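Local coordinates for protein YecR (Salmonella typhimurium, PDB 7BGL) that is a YecR-like lipoprotein that sits against the L-ring protein in the LP ring of the bacterial flagellar basal body, probably as an accessory structural component, at residues C[21-25]-C[35-39]; C[28-34]-C[60-66]. All coordinates share one frame. Numbering follows the deposited sequence.

Interaction 1 of 2, residues C[21-25]-C[35-39]; sequences QAQVS and RLTYN
Q23, V24 and 35-39 are extended; S25 turns aside at phi/psi -134/-16. Strands 23-25 and 35-39 run antiparallel. The axes of these short segments come within 4.1 Å at 124°, so the strands cross with a strong twist. A22 precedes with phi/psi -90/117.

Backbone hydrogen bonds set the register. Q23 and T37 form a hydrogen-bonded pair: Q23 N to T37 O is 3.1 Å and T37 N to Q23 O is 2.8 Å. The next bond runs from S25 N to R35 O, 2.8 Å. V24 and L36 form the non-hydrogen-bonded pair between them, with CA atoms 3.9 Å apart. S25 (chi1 p) also gives a weak bond from OG to R35 O, 2.8 Å.

Apolar contact is made by A22 and Y38. A22 CB meets Y38 CB at 3.7 Å; the p rotamer of Y38 carries its ring away from 21-25. The side chains of V24 (t) and L36 (m, t) diverge; both touch helix 52-63.

The guanidinium of R35 leaves the pair and hydrogen-bonds the backbone of a neighbouring L-ring protein chain.

This is the ladder of an antiparallel beta hairpin, 23-28 with 33-41, at one edge of the chain's four-stranded sheet.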
loop_
_atom_site.group_PDB
_atom_site.type_symbol
_atom_site.label_atom_id
_atom_site.label_comp_id
_atom_site.label_asym_id
_atom_site.label_seq_id
_atom_site.Cartn_x
_atom_site.Cartn_y
_atom_site.Cartn_z
ATOM N N GLN C 21 -33.145 86.958 65.755
ATOM C CA GLN C 21 -31.733 86.797 66.099
ATOM C C GLN C 21 -30.980 86.000 65.027
ATOM O O GLN C 21 -30.481 84.895 65.254
ATOM C CB GLN C 21 -31.590 86.139 67.477
ATOM C CG GLN C 21 -32.412 86.808 68.566
ATOM C CD GLN C 21 -33.663 86.024 68.916
ATOM O OE1 GLN C 21 -33.689 84.798 68.816
ATOM N NE2 GLN C 21 -34.708 86.732 69.326
ATOM N N ALA C 22 -30.914 86.601 63.842
ATOM C CA ALA C 22 -30.088 86.089 62.755
ATOM C C ALA C 22 -28.698 86.707 62.860
ATOM O O ALA C 22 -28.547 87.928 62.743
ATOM C CB ALA C 22 -30.719 86.400 61.398
ATOM N N GLN C 23 -27.689 85.868 63.076
ATOM C CA GLN C 23 -26.325 86.314 63.324
ATOM C C GLN C 23 -25.423 85.963 62.144
ATOM O O GLN C 23 -25.850 85.359 61.155
ATOM C CB GLN C 23 -25.789 85.701 64.621
ATOM C CG GLN C 23 -26.729 85.834 65.807
ATOM C CD GLN C 23 -27.599 84.607 66.001
ATOM O OE1 GLN C 23 -27.327 83.546 65.440
ATOM N NE2 GLN C 23 -28.650 84.747 66.799
ATOM N N VAL C 24 -24.153 86.351 62.263
ATOM C CA VAL C 24 -23.146 86.114 61.235
ATOM C C VAL C 24 -22.422 84.810 61.536
ATOM O O VAL C 24 -22.269 84.413 62.697
ATOM C CB VAL C 24 -22.158 87.297 61.148
ATOM C CG1 VAL C 24 -21.228 87.126 59.956
ATOM C CG2 VAL C 24 -22.910 88.616 61.069
ATOM N N SER C 25 -21.969 84.133 60.481
ATOM C CA SER C 25 -21.263 82.866 60.629
ATOM C C SER C 25 -20.001 82.743 59.788
ATOM O O SER C 25 -19.193 81.849 60.066
ATOM C CB SER C 25 -22.192 81.692 60.285
ATOM O OG SER C 25 -22.836 81.901 59.040
ATOM N N ARG C 35 -21.604 85.157 55.134
ATOM C CA ARG C 35 -22.657 84.187 55.401
ATOM C C ARG C 35 -23.183 84.393 56.811
ATOM O O ARG C 35 -22.405 84.405 57.770
ATOM C CB ARG C 35 -22.146 82.752 55.232
ATOM C CG ARG C 35 -21.669 82.421 53.830
ATOM C CD ARG C 35 -22.331 81.154 53.314
ATOM N NE ARG C 35 -22.124 80.971 51.882
ATOM C CZ ARG C 35 -21.059 80.389 51.349
ATOM N NH1 ARG C 35 -20.077 79.921 52.102
ATOM N NH2 ARG C 35 -20.976 80.273 50.026
ATOM N N LEU C 36 -24.500 84.544 56.929
ATOM C CA LEU C 36 -25.177 84.659 58.210
ATOM C C LEU C 36 -26.085 83.452 58.398
ATOM O O LEU C 36 -26.574 82.872 57.428
ATOM C CB LEU C 36 -25.997 85.951 58.296
ATOM C CG LEU C 36 -25.384 87.191 57.644
ATOM C CD1 LEU C 36 -26.344 88.368 57.722
ATOM C CD2 LEU C 36 -24.054 87.537 58.291
ATOM N N THR C 37 -26.307 83.072 59.653
ATOM C CA THR C 37 -27.110 81.899 59.964
ATOM C C THR C 37 -28.125 82.225 61.049
ATOM O O THR C 37 -27.863 83.028 61.949
ATOM C CB THR C 37 -26.237 80.720 60.418
ATOM O OG1 THR C 37 -25.478 81.102 61.572
ATOM C CG2 THR C 37 -25.288 80.301 59.307
ATOM N N TYR C 38 -29.291 81.590 60.953
ATOM C CA TYR C 38 -30.299 81.668 62.000
ATOM C C TYR C 38 -30.956 80.304 62.162
ATOM O O TYR C 38 -30.833 79.424 61.307
ATOM C CB TYR C 38 -31.346 82.759 61.720
ATOM C CG TYR C 38 -32.004 82.697 60.361
ATOM C CD1 TYR C 38 -31.380 83.228 59.241
ATOM C CD2 TYR C 38 -33.264 82.135 60.204
ATOM C CE1 TYR C 38 -31.982 83.184 57.999
ATOM C CE2 TYR C 38 -33.875 82.088 58.966
ATOM C CZ TYR C 38 -33.231 82.614 57.867
ATOM O OH TYR C 38 -33.834 82.567 56.632
ATOM N N ASN C 39 -31.641 80.131 63.289
ATOM C CA ASN C 39 -32.173 78.839 63.693
ATOM C C ASN C 39 -33.695 78.828 63.625
ATOM O O ASN C 39 -34.352 79.860 63.789
ATOM C CB ASN C 39 -31.723 78.483 65.114
ATOM C CG ASN C 39 -30.216 78.485 65.264
ATOM O OD1 ASN C 39 -29.483 78.420 64.278
ATOM N ND2 ASN C 39 -29.746 78.561 66.503
#

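Interaction 2 of 2, residues C[28-34]-C[60-66]; sequences SPISGIV and ECQQMGY
Residues 28-34 turn the chain between two strands. P29 to G32 form a type II beta turn, with I30 at phi/psi -62/114 and S31 at 76/-3. G32 N hydrogen-bonds P29 O at 2.7 Å. G32 has positive phi (57/58). Hydrogen bonds from S28 N to I33 O and I33 N to S28 O, both 2.9 Å, close the end of the hairpin. G32 and I33 both face S28, which makes a G1 beta bulge.

Residues 60-63 are the last helical residues of helix 52-63. M64 N hydrogen-bonds E60 O at 2.9 Å, but M64 leaves helical geometry (-82/-176). The CA register is P29-M64 6.7 Å, G32-Y66 7.0 Å and V34-E60 7.2 Å. The hairpin tip packs beside the helix C-terminus, and the contact joins sheet to helix.

M64 (m, t, m) reaches toward the hairpin. Its SD lies 3.4 Å from P29 CD, and its CE is 3.7 Å from S28 C and 4.3 Å from V34 CG2. V34 (t) points at the helix: its CG2 is 3.9 Å from E60 CB and 4.2 Å from C61 SG. C61 is disulfide-bonded to C98. Y66 (m, chi2 88°) lays one ring face over G32 in a CH-pi contact, with G32 CA 4.2 Å from the ring centroid and 24° off the normal. Its OH lies 3.0 Å from P29 O.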
loop_
_atom_site.group_PDB
_atom_site.type_symbol
_atom_site.label_atom_id
_atom_site.label_comp_id
_atom_site.label_asym_id
_atom_site.label_seq_id
_atom_site.Cartn_x
_atom_site.Cartn_y
_atom_site.Cartn_z
ATOM N N SER C 28 -15.421 85.612 54.392
ATOM C CA SER C 28 -14.235 85.239 53.632
ATOM C C SER C 28 -13.893 86.339 52.638
ATOM O O SER C 28 -14.664 86.573 51.692
ATOM C CB SER C 28 -14.458 83.913 52.903
ATOM O OG SER C 28 -15.341 84.076 51.807
ATOM N N PRO C 29 -12.771 87.043 52.812
ATOM C CA PRO C 29 -12.370 88.035 51.802
ATOM C C PRO C 29 -12.162 87.431 50.428
ATOM O O PRO C 29 -12.453 88.087 49.421
ATOM C CB PRO C 29 -11.067 88.614 52.373
ATOM C CG PRO C 29 -10.579 87.587 53.344
ATOM C CD PRO C 29 -11.804 86.948 53.917
ATOM N N ILE C 30 -11.662 86.197 50.355
ATOM C CA ILE C 30 -11.540 85.523 49.069
ATOM C C ILE C 30 -12.934 85.359 48.481
ATOM O O ILE C 30 -13.774 84.637 49.030
ATOM C CB ILE C 30 -10.831 84.175 49.227
ATOM C CG1 ILE C 30 -9.434 84.372 49.820
ATOM C CG2 ILE C 30 -10.745 83.457 47.888
ATOM C CD1 ILE C 30 -8.473 85.086 48.896
ATOM N N SER C 31 -13.184 86.035 47.363
ATOM C CA SER C 31 -14.478 86.121 46.695
ATOM C C SER C 31 -15.422 87.069 47.427
ATOM O O SER C 31 -16.538 87.297 46.943
ATOM C CB SER C 31 -15.161 84.752 46.535
ATOM O OG SER C 31 -15.565 84.235 47.791
ATOM N N GLY C 32 -15.023 87.629 48.568
ATOM C CA GLY C 32 -15.845 88.592 49.274
ATOM C C GLY C 32 -17.219 88.066 49.638
ATOM O O GLY C 32 -18.235 88.647 49.244
ATOM N N ILE C 33 -17.265 86.969 50.390
ATOM C CA ILE C 33 -18.513 86.279 50.697
ATOM C C ILE C 33 -18.789 86.387 52.190
ATOM O O ILE C 33 -17.927 86.064 53.014
ATOM C CB ILE C 33 -18.470 84.804 50.259
ATOM C CG1 ILE C 33 -18.274 84.705 48.746
ATOM C CG2 ILE C 33 -19.741 84.086 50.679
ATOM C CD1 ILE C 33 -19.383 85.348 47.945
ATOM N N VAL C 34 -19.997 86.828 52.534
ATOM C CA VAL C 34 -20.451 86.908 53.916
ATOM C C VAL C 34 -21.637 85.972 54.084
ATOM O O VAL C 34 -22.566 85.979 53.270
ATOM C CB VAL C 34 -20.831 88.349 54.312
ATOM C CG1 VAL C 34 -21.448 88.371 55.701
ATOM C CG2 VAL C 34 -19.613 89.256 54.248
ATOM N N GLU C 60 -19.982 93.775 57.877
ATOM C CA GLU C 60 -18.890 92.840 57.617
ATOM C C GLU C 60 -18.097 93.246 56.380
ATOM O O GLU C 60 -16.859 93.188 56.377
ATOM C CB GLU C 60 -19.439 91.422 57.464
ATOM C CG GLU C 60 -19.932 90.806 58.764
ATOM C CD GLU C 60 -18.806 90.529 59.740
ATOM O OE1 GLU C 60 -17.734 90.064 59.297
ATOM O OE2 GLU C 60 -18.991 90.778 60.950
ATOM N N CYS C 61 -18.790 93.657 55.316
ATOM C CA CYS C 61 -18.092 94.098 54.114
ATOM C C CYS C 61 -17.216 95.308 54.406
ATOM O O CYS C 61 -16.066 95.377 53.956
ATOM C CB CYS C 61 -19.096 94.414 53.005
ATOM S SG CYS C 61 -20.162 93.032 52.512
ATOM N N GLN C 62 -17.740 96.272 55.168
ATOM C CA GLN C 62 -16.949 97.445 55.527
ATOM C C GLN C 62 -15.744 97.056 56.376
ATOM O O GLN C 62 -14.643 97.583 56.179
ATOM C CB GLN C 62 -17.822 98.462 56.261
ATOM C CG GLN C 62 -18.821 99.176 55.366
ATOM C CD GLN C 62 -19.859 99.951 56.154
ATOM O OE1 GLN C 62 -19.651 100.277 57.322
ATOM N NE2 GLN C 62 -20.983 100.251 55.514
ATOM N N GLN C 63 -15.935 96.140 57.327
ATOM C CA GLN C 63 -14.806 95.630 58.095
ATOM C C GLN C 63 -13.742 95.047 57.178
ATOM O O GLN C 63 -12.545 95.271 57.391
ATOM C CB GLN C 63 -15.281 94.578 59.098
ATOM C CG GLN C 63 -14.314 94.320 60.239
ATOM C CD GLN C 63 -14.928 93.483 61.344
ATOM O OE1 GLN C 63 -14.613 92.303 61.494
ATOM N NE2 GLN C 63 -15.815 94.091 62.124
ATOM N N MET C 64 -14.157 94.302 56.160
ATOM C CA MET C 64 -13.254 93.845 55.119
ATOM C C MET C 64 -13.062 94.965 54.097
ATOM O O MET C 64 -13.573 96.078 54.257
ATOM C CB MET C 64 -13.785 92.558 54.484
ATOM C CG MET C 64 -13.604 91.325 55.356
ATOM S SD MET C 64 -13.541 89.793 54.408
ATOM C CE MET C 64 -15.280 89.375 54.317
ATOM N N GLY C 65 -12.314 94.677 53.032
ATOM C CA GLY C 65 -12.011 95.700 52.045
ATOM C C GLY C 65 -13.152 96.040 51.109
ATOM O O GLY C 65 -13.046 97.023 50.368
ATOM N N TYR C 66 -14.229 95.262 51.123
ATOM C CA TYR C 66 -15.356 95.482 50.231
ATOM C C TYR C 66 -16.401 96.363 50.918
ATOM O O TYR C 66 -16.149 96.972 51.961
ATOM C CB TYR C 66 -15.941 94.145 49.786
ATOM C CG TYR C 66 -14.918 93.181 49.232
ATOM C CD1 TYR C 66 -14.224 92.316 50.069
ATOM C CD2 TYR C 66 -14.646 93.132 47.871
ATOM C CE1 TYR C 66 -13.288 91.434 49.566
ATOM C CE2 TYR C 66 -13.713 92.252 47.360
ATOM C CZ TYR C 66 -13.036 91.405 48.211
ATOM O OH TYR C 66 -12.106 90.527 47.705
#

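In the fold
Both interactions use the hairpin of strands 23-28 and 33-41. Interaction 1 pairs the two strands. Interaction 2 packs their connecting turn and V34 on the end of helix 52-63. The centres are about 16 Å apart. The two meet where V24 CG1 lies 4.1 Å from E60 CG, so the helix spans both. Along the chain their segments alternate. The centre of interaction 1 is about 4 Å from the centre of the chain, that of interaction 2 about 15 Å. The C61-C98 disulfide ties the helix end to the chain beyond strand 87-97. L-ring protein chains touch R35 of interaction 1 and S28, I30 and I33 of interaction 2, so the hairpin contributes to the ring interface.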